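Local coordinates for Red carotenoid protein (RCP) (Nostoc sp., PDB 5FCY), which binds beta-carotene in an all-helical fold akin to the N-terminal domain of orange carotenoid proteins and probably serves photoprotection in cyanobacteria, at residues W31-E36 with E132-L137. Residues are numbered along the deposited sequence; the frame is centred on the assembly and turned at random.
Sequences WFIYKE and EGIKGL. With BCR (beta-carotene), chain B.
I33 and I134 meet through their terminal methyls alone, CD1 of I33 lying 3.9 Å from CD1 of I134, and this apolar touch is the buried part of a contact between helices 23-35 and 125-136. The two side chains cross at about a right angle, so methyl faces methyl with little overlap along their lengths. F146 and W18 touch I33, while L145 and Y14 touch I134, so helices 139-150 and 9-19 pack around the methyl contact.

The solvent side is polar, and covers a similar share of the 166 Å² buried between the segments. E36, the first residue past its helix, sets out toward helix 125-136, and its CG lies 3.6 Å from K135 CE. The chain then bends at chi2 (-60°), so that the carboxylate offers OE1 to the lysine while OE2 points away. K135 instead stretches out, its chain extended beyond CG, and brings NZ to 2.8 Å from E36 OE1 in a salt bridge whose hydrogen bond is weak; in that sense, with both acids exposed, this side is the looser one. The same NZ donates to E132 OE2 at 3.1 Å, reaching the syn side of that carboxylate but 35° out of its plane. A methionine in place of K135 would probably leave these carboxylates without their shared cation, facing each other as like charges.

On another face of helix 23-35, W31 and Y34 line the carotenoid pocket, with W31 CB 3.7 Å from C12 of beta-carotene. One lysine shared by two acids, E36 OE1 and E132 OE2 being 5.8 Å apart, probably offsets their repulsion while tying E36, just past helix 23-35, to helix 125-136.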
# COMPACT_ATOMS: atom_id res chain seq x y z
N TRP A 31 2.20 -2.05 5.93
CA TRP A 31 3.62 -1.99 6.30
C TRP A 31 4.06 -3.23 7.06
O TRP A 31 5.14 -3.77 6.80
CB TRP A 31 3.88 -0.73 7.13
CG TRP A 31 5.19 -0.76 7.85
CD1 TRP A 31 5.40 -1.04 9.17
CD2 TRP A 31 6.48 -0.51 7.28
NE1 TRP A 31 6.74 -0.97 9.46
CE2 TRP A 31 7.43 -0.65 8.32
CE3 TRP A 31 6.93 -0.18 6.00
CZ2 TRP A 31 8.79 -0.47 8.12
CZ3 TRP A 31 8.29 -0.00 5.80
CH2 TRP A 31 9.20 -0.15 6.85
N PHE A 32 3.25 -3.68 8.02
CA PHE A 32 3.63 -4.85 8.80
C PHE A 32 3.65 -6.11 7.94
O PHE A 32 4.54 -6.95 8.09
CB PHE A 32 2.70 -5.02 10.00
CG PHE A 32 2.97 -4.04 11.10
CD1 PHE A 32 4.10 -4.17 11.89
CD2 PHE A 32 2.09 -3.00 11.35
CE1 PHE A 32 4.35 -3.27 12.91
CE2 PHE A 32 2.34 -2.10 12.37
CZ PHE A 32 3.47 -2.24 13.15
N ILE A 33 2.67 -6.25 7.04
CA ILE A 33 2.71 -7.34 6.07
C ILE A 33 4.04 -7.33 5.32
O ILE A 33 4.65 -8.39 5.10
CB ILE A 33 1.52 -7.23 5.09
CG1 ILE A 33 0.20 -7.43 5.84
CG2 ILE A 33 1.65 -8.26 3.98
CD1 ILE A 33 -1.04 -7.09 5.02
N TYR A 34 4.50 -6.15 4.92
CA TYR A 34 5.77 -6.05 4.21
C TYR A 34 6.93 -6.57 5.05
O TYR A 34 7.91 -7.09 4.50
CB TYR A 34 6.03 -4.60 3.79
CG TYR A 34 7.48 -4.28 3.53
CD1 TYR A 34 8.09 -4.62 2.33
CD2 TYR A 34 8.25 -3.62 4.48
CE1 TYR A 34 9.42 -4.32 2.08
CE2 TYR A 34 9.57 -3.31 4.25
CZ TYR A 34 10.15 -3.67 3.05
OH TYR A 34 11.48 -3.36 2.82
N LYS A 35 6.85 -6.45 6.38
CA LYS A 35 7.91 -6.95 7.24
C LYS A 35 7.81 -8.45 7.47
O LYS A 35 8.80 -9.07 7.89
CB LYS A 35 7.89 -6.22 8.59
CG LYS A 35 8.10 -4.71 8.49
CD LYS A 35 9.47 -4.33 7.93
CE LYS A 35 10.52 -4.21 9.03
NZ LYS A 35 11.87 -3.91 8.46
N GLU A 36 6.66 -9.06 7.20
CA GLU A 36 6.52 -10.51 7.25
C GLU A 36 6.89 -11.18 5.93
O GLU A 36 6.51 -12.33 5.70
CB GLU A 36 5.08 -10.90 7.64
CG GLU A 36 4.50 -10.10 8.79
CD GLU A 36 5.29 -10.25 10.08
OE1 GLU A 36 4.75 -10.85 11.04
OE2 GLU A 36 6.45 -9.78 10.13
N GLU A 132 -2.87 -11.82 10.83
CA GLU A 132 -2.70 -13.26 11.04
C GLU A 132 -3.50 -14.05 10.01
O GLU A 132 -3.04 -15.09 9.53
CB GLU A 132 -3.10 -13.64 12.46
CG GLU A 132 -2.33 -12.90 13.55
CD GLU A 132 -0.83 -13.14 13.48
OE1 GLU A 132 -0.42 -14.20 12.94
OE2 GLU A 132 -0.06 -12.28 13.95
N GLY A 133 -4.69 -13.57 9.66
CA GLY A 133 -5.46 -14.23 8.62
C GLY A 133 -4.78 -14.17 7.27
O GLY A 133 -4.87 -15.11 6.48
N ILE A 134 -4.09 -13.07 6.99
CA ILE A 134 -3.36 -12.95 5.72
C ILE A 134 -2.07 -13.76 5.77
O ILE A 134 -1.63 -14.28 4.75
CB ILE A 134 -3.09 -11.47 5.40
CG1 ILE A 134 -4.41 -10.75 5.09
CG2 ILE A 134 -2.15 -11.34 4.21
CD1 ILE A 134 -4.30 -9.25 5.03
N LYS A 135 -1.45 -13.87 6.95
CA LYS A 135 -0.32 -14.77 7.10
C LYS A 135 -0.69 -16.21 6.78
O LYS A 135 0.19 -17.01 6.44
CB LYS A 135 0.23 -14.70 8.53
CG LYS A 135 0.90 -13.38 8.88
CD LYS A 135 1.29 -13.34 10.35
CE LYS A 135 2.17 -12.14 10.67
NZ LYS A 135 2.49 -12.05 12.12
N GLY A 136 -1.98 -16.56 6.86
CA GLY A 136 -2.40 -17.92 6.57
C GLY A 136 -2.53 -18.21 5.09
O GLY A 136 -2.37 -19.36 4.67
N LEU A 137 -2.83 -17.20 4.29
CA LEU A 137 -2.99 -17.41 2.85
C LEU A 137 -1.67 -17.85 2.23
O LEU A 137 -0.58 -17.65 2.78
CB LEU A 137 -3.48 -16.13 2.18
CG LEU A 137 -4.99 -15.91 2.16
CD1 LEU A 137 -5.60 -16.07 3.54
CD2 LEU A 137 -5.31 -14.53 1.59
C1 BCR B . 2.15 7.81 9.69
C2 BCR B . 1.90 7.99 11.18
C3 BCR B . 0.55 7.47 11.65
C4 BCR B . 0.11 6.25 10.86
C5 BCR B . 1.29 5.63 10.16
C6 BCR B . 1.96 6.37 9.27
C7 BCR B . 2.51 5.88 7.96
C8 BCR B . 2.40 4.63 7.46
C9 BCR B . 2.99 4.27 6.13
C10 BCR B . 2.90 2.99 5.70
C11 BCR B . 3.42 2.48 4.42
C33 BCR B . 1.71 4.25 10.54
C31 BCR B . 3.57 8.31 9.40
C32 BCR B . 1.13 8.66 8.94
C34 BCR B . 3.66 5.35 5.33
C12 BCR B . 3.26 1.19 4.08
C13 BCR B . 3.75 0.62 2.80
C14 BCR B . 3.55 -0.70 2.54
C15 BCR B . 3.97 -1.39 1.32
C16 BCR B . 3.76 -2.70 1.14
C17 BCR B . 4.21 -3.35 -0.10
C18 BCR B . 4.05 -4.66 -0.38
C19 BCR B . 4.55 -5.14 -1.69
C20 BCR B . 4.40 -6.39 -2.14
C21 BCR B . 4.93 -6.77 -3.47
C22 BCR B . 4.84 -8.02 -3.96
C23 BCR B . 5.43 -8.28 -5.30
C24 BCR B . 5.51 -9.50 -5.85
C25 BCR B . 6.12 -9.78 -7.18
C26 BCR B . 6.71 -8.85 -7.94
C27 BCR B . 6.18 -8.60 -9.33
C28 BCR B . 5.51 -9.86 -9.84
C29 BCR B . 6.19 -11.11 -9.29
C30 BCR B . 6.10 -11.17 -7.77
C35 BCR B . 4.44 1.56 1.84
C36 BCR B . 3.39 -5.56 0.63
C37 BCR B . 4.17 -9.07 -3.13
C38 BCR B . 7.95 -8.13 -7.47
C39 BCR B . 7.30 -11.93 -7.20
C40 BCR B . 4.82 -11.92 -7.39